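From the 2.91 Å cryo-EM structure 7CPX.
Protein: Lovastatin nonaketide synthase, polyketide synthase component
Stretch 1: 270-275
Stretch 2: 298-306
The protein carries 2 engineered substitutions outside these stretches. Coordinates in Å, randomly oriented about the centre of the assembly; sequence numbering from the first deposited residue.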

ATOM      1  N   ILE A 270     -31.418  -5.656 -46.070  1.00 80.72           N
ATOM      2  CA  ILE A 270     -31.731  -4.515 -45.218  1.00 80.72           C
ATOM      3  C   ILE A 270     -32.405  -3.481 -46.115  1.00 80.72           C
ATOM      4  O   ILE A 270     -31.741  -2.727 -46.831  1.00 80.72           O
ATOM      5  N   ARG A 271     -33.738  -3.469 -46.097  1.00 85.52           N
ATOM      6  CA  ARG A 271     -34.488  -2.556 -46.950  1.00 85.52           C
ATOM      7  C   ARG A 271     -34.308  -1.113 -46.505  1.00 85.52           C
ATOM      8  O   ARG A 271     -34.152  -0.213 -47.339  1.00 85.52           O
ATOM      9  N   GLU A 272     -34.325  -0.871 -45.198  1.00 84.03           N
ATOM     10  CA  GLU A 272     -34.186   0.477 -44.671  1.00 84.03           C
ATOM     11  C   GLU A 272     -33.704   0.388 -43.233  1.00 84.03           C
ATOM     12  O   GLU A 272     -34.015  -0.568 -42.518  1.00 84.03           O
ATOM     13  N   THR A 273     -32.942   1.398 -42.819  1.00 79.53           N
ATOM     14  CA  THR A 273     -32.397   1.456 -41.464  1.00 79.53           C
ATOM     15  C   THR A 273     -32.444   2.910 -41.007  1.00 79.53           C
ATOM     16  O   THR A 273     -31.536   3.691 -41.302  1.00 79.53           O
ATOM     17  N   GLY A 274     -33.502   3.265 -40.288  1.00 78.08           N
ATOM     18  CA  GLY A 274     -33.622   4.592 -39.728  1.00 78.08           C
ATOM     19  C   GLY A 274     -33.016   4.672 -38.340  1.00 78.08           C
ATOM     20  O   GLY A 274     -32.945   3.685 -37.612  1.00 78.08           O
ATOM     21  N   VAL A 275     -32.566   5.870 -37.984  1.00 74.47           N
ATOM     22  CA  VAL A 275     -31.998   6.143 -36.671  1.00 74.47           C
ATOM     23  C   VAL A 275     -32.632   7.418 -36.143  1.00 74.47           C
ATOM     24  O   VAL A 275     -32.652   8.441 -36.840  1.00 74.47           O
ATOM     25  N   ALA A 298     -41.132   6.327 -39.484  1.00 83.26           N
ATOM     26  CA  ALA A 298     -40.295   6.990 -40.475  1.00 83.26           C
ATOM     27  C   ALA A 298     -39.479   5.980 -41.269  1.00 83.26           C
ATOM     28  O   ALA A 298     -39.300   6.138 -42.481  1.00 83.26           O
ATOM     29  N   THR A 299     -38.967   4.945 -40.604  1.00 81.73           N
ATOM     30  CA  THR A 299     -38.196   3.929 -41.307  1.00 81.73           C
ATOM     31  C   THR A 299     -39.061   3.198 -42.323  1.00 81.73           C
ATOM     32  O   THR A 299     -38.629   2.949 -43.454  1.00 81.73           O
ATOM     33  N   TYR A 300     -40.290   2.847 -41.939  1.00 83.85           N
ATOM     34  CA  TYR A 300     -41.178   2.172 -42.877  1.00 83.85           C
ATOM     35  C   TYR A 300     -41.569   3.093 -44.026  1.00 83.85           C
ATOM     36  O   TYR A 300     -41.668   2.650 -45.177  1.00 83.85           O
ATOM     37  N   ALA A 301     -41.797   4.376 -43.738  1.00 85.61           N
ATOM     38  CA  ALA A 301     -42.112   5.322 -44.802  1.00 85.61           C
ATOM     39  C   ALA A 301     -40.951   5.455 -45.778  1.00 85.61           C
ATOM     40  O   ALA A 301     -41.154   5.487 -46.998  1.00 85.61           O
ATOM     41  N   GLN A 302     -39.725   5.533 -45.259  1.00 84.65           N
ATOM     42  CA  GLN A 302     -38.554   5.618 -46.125  1.00 84.65           C
ATOM     43  C   GLN A 302     -38.416   4.363 -46.974  1.00 84.65           C
ATOM     44  O   GLN A 302     -38.015   4.433 -48.142  1.00 84.65           O
ATOM     45  N   ALA A 303     -38.747   3.206 -46.402  1.00 84.87           N
ATOM     46  CA  ALA A 303     -38.714   1.952 -47.141  1.00 84.87           C
ATOM     47  C   ALA A 303     -39.831   1.851 -48.169  1.00 84.87           C
ATOM     48  O   ALA A 303     -39.836   0.899 -48.957  1.00 84.87           O
ATOM     49  N   GLY A 304     -40.770   2.793 -48.179  1.00 86.83           N
ATOM     50  CA  GLY A 304     -41.938   2.667 -49.024  1.00 86.83           C
ATOM     51  C   GLY A 304     -42.976   1.718 -48.481  1.00 86.83           C
ATOM     52  O   GLY A 304     -43.793   1.202 -49.249  1.00 86.83           O
ATOM     53  N   LEU A 305     -42.965   1.469 -47.175  1.00 86.94           N
ATOM     54  CA  LEU A 305     -43.855   0.514 -46.532  1.00 86.94           C
ATOM     55  C   LEU A 305     -44.899   1.260 -45.714  1.00 86.94           C
ATOM     56  O   LEU A 305     -44.558   2.145 -44.922  1.00 86.94           O
ATOM     57  N   ASP A 306     -46.164   0.899 -45.905  1.00 92.96           N
ATOM     58  CA  ASP A 306     -47.248   1.470 -45.117  1.00 92.96           C
ATOM     59  C   ASP A 306     -47.352   0.716 -43.799  1.00 92.96           C
ATOM     60  O   ASP A 306     -47.600  -0.494 -43.786  1.00 92.96           O
TER

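The strand 270-275 runs roughly antiparallel to the helix that opens the second stretch, their axes 145° apart in direction and 7.6 Å apart at closest approach. I270 lies out of reach of the helix, so the packing begins at R271. Its CA-to-CB bond points toward the second stretch, and a side chain with chi1, chi2 and chi3 all t carries the guanidinium to the turn where the helix gives out. There R271 NE and NH2 both donate to A303 O, at 2.8 Å and 2.7 Å respectively, a forked pair at the edge of the guanidinium. Over one face lies L305, in the m, t rotamer, with CD2 3.3 Å from R271 NH1. Arginine suits this place because its planar group can bond along its edge while a face packs against hydrocarbon. Between these partners G304 adopts positive phi in a Schellman motif; at these backbone angles a CB would jam against the preceding carbonyl.

E272 also points toward the helix, with chi1 t and chi2 p. E272 CB meets A303 CB at 3.6 Å, where the small methyl permits close approach, and E272 CG lies 3.6 Å from T299 CG2. At the tip, E272 OE2 accepts a very short hydrogen bond, 2.4 Å, from NE2 of Q302, whose m, t side chain reaches in from the helix. Glutamate thus offers methylene carbons to pack on A303 and T299 and a carboxylate to accept from the amide of Q302.

T273, in the m rotamer, turns away; the alternation is regular only from E272 on, since R271 and E272 both point toward the second stretch. G274 then comes close: G274 N is 3.4 Å from CG2 of T299, itself an m rotamer. A CB on G274 would clash with T299 OG1, so glycine lets strand and helix approach here. V275, chi1 t, again points away and makes no contact.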

ATOM      1  CB  ILE A 270     -30.485  -3.952 -44.532  1.00 80.72           C
ATOM      2  CG1 ILE A 270     -29.799  -5.048 -43.716  1.00 80.72           C
ATOM      3  CG2 ILE A 270     -30.858  -2.789 -43.634  1.00 80.72           C
ATOM      4  CD1 ILE A 270     -28.522  -4.605 -43.051  1.00 80.72           C
ATOM      5  CB  ARG A 271     -35.965  -2.945 -46.935  1.00 85.52           C
ATOM      6  CG  ARG A 271     -36.871  -2.019 -47.714  1.00 85.52           C
ATOM      7  CD  ARG A 271     -38.237  -2.650 -47.906  1.00 85.52           C
ATOM      8  NE  ARG A 271     -39.139  -1.805 -48.679  1.00 85.52           N
ATOM      9  CZ  ARG A 271     -40.255  -2.232 -49.254  1.00 85.52           C
ATOM     10  NH1 ARG A 271     -40.623  -3.501 -49.193  1.00 85.52           N
ATOM     11  NH2 ARG A 271     -41.017  -1.365 -49.915  1.00 85.52           N
ATOM     12  CB  GLU A 272     -35.509   1.244 -44.747  1.00 84.03           C
ATOM     13  CG  GLU A 272     -35.417   2.703 -44.338  1.00 84.03           C
ATOM     14  CD  GLU A 272     -34.553   3.519 -45.277  1.00 84.03           C
ATOM     15  OE1 GLU A 272     -34.193   3.005 -46.356  1.00 84.03           O
ATOM     16  OE2 GLU A 272     -34.230   4.676 -44.935  1.00 84.03           O
ATOM     17  CB  THR A 273     -30.977   0.908 -41.409  1.00 79.53           C
ATOM     18  OG1 THR A 273     -30.941  -0.387 -42.022  1.00 79.53           O
ATOM     19  CG2 THR A 273     -30.511   0.791 -39.968  1.00 79.53           C
ATOM     20  CB  VAL A 275     -30.469   6.280 -36.722  1.00 74.47           C
ATOM     21  CG1 VAL A 275     -29.920   6.567 -35.341  1.00 74.47           C
ATOM     22  CG2 VAL A 275     -29.854   5.017 -37.282  1.00 74.47           C
ATOM     23  CB  ALA A 298     -39.374   7.997 -39.790  1.00 83.26           C
ATOM     24  CB  THR A 299     -37.598   2.940 -40.307  1.00 81.73           C
ATOM     25  OG1 THR A 299     -36.915   3.658 -39.272  1.00 81.73           O
ATOM     26  CG2 THR A 299     -36.619   2.009 -40.997  1.00 81.73           C
ATOM     27  CB  TYR A 300     -42.416   1.652 -42.150  1.00 83.85           C
ATOM     28  CG  TYR A 300     -42.211   0.290 -41.530  1.00 83.85           C
ATOM     29  CD1 TYR A 300     -41.626   0.157 -40.282  1.00 83.85           C
ATOM     30  CD2 TYR A 300     -42.595  -0.862 -42.197  1.00 83.85           C
ATOM     31  CE1 TYR A 300     -41.432  -1.082 -39.715  1.00 83.85           C
ATOM     32  CE2 TYR A 300     -42.405  -2.107 -41.636  1.00 83.85           C
ATOM     33  CZ  TYR A 300     -41.822  -2.209 -40.393  1.00 83.85           C
ATOM     34  OH  TYR A 300     -41.628  -3.445 -39.823  1.00 83.85           O
ATOM     35  CB  ALA A 301     -42.468   6.683 -44.205  1.00 85.61           C
ATOM     36  CB  GLN A 302     -37.299   5.837 -45.281  1.00 84.65           C
ATOM     37  CG  GLN A 302     -37.263   7.182 -44.574  1.00 84.65           C
ATOM     38  CD  GLN A 302     -36.233   7.246 -43.459  1.00 84.65           C
ATOM     39  OE1 GLN A 302     -36.340   8.074 -42.555  1.00 84.65           O
ATOM     40  NE2 GLN A 302     -35.227   6.378 -43.518  1.00 84.65           N
ATOM     41  CB  ALA A 303     -38.809   0.772 -46.175  1.00 84.87           C
ATOM     42  CB  LEU A 305     -43.064  -0.438 -45.634  1.00 86.94           C
ATOM     43  CG  LEU A 305     -42.137  -1.412 -46.358  1.00 86.94           C
ATOM     44  CD1 LEU A 305     -41.282  -2.167 -45.362  1.00 86.94           C
ATOM     45  CD2 LEU A 305     -42.941  -2.380 -47.202  1.00 86.94           C
ATOM     46  CB  ASP A 306     -48.565   1.401 -45.885  1.00 92.96           C
ATOM     47  CG  ASP A 306     -48.519   2.168 -47.192  1.00 92.96           C
ATOM     48  OD1 ASP A 306     -47.777   3.170 -47.268  1.00 92.96           O
ATOM     49  OD2 ASP A 306     -49.223   1.769 -48.143  1.00 92.96           O
TER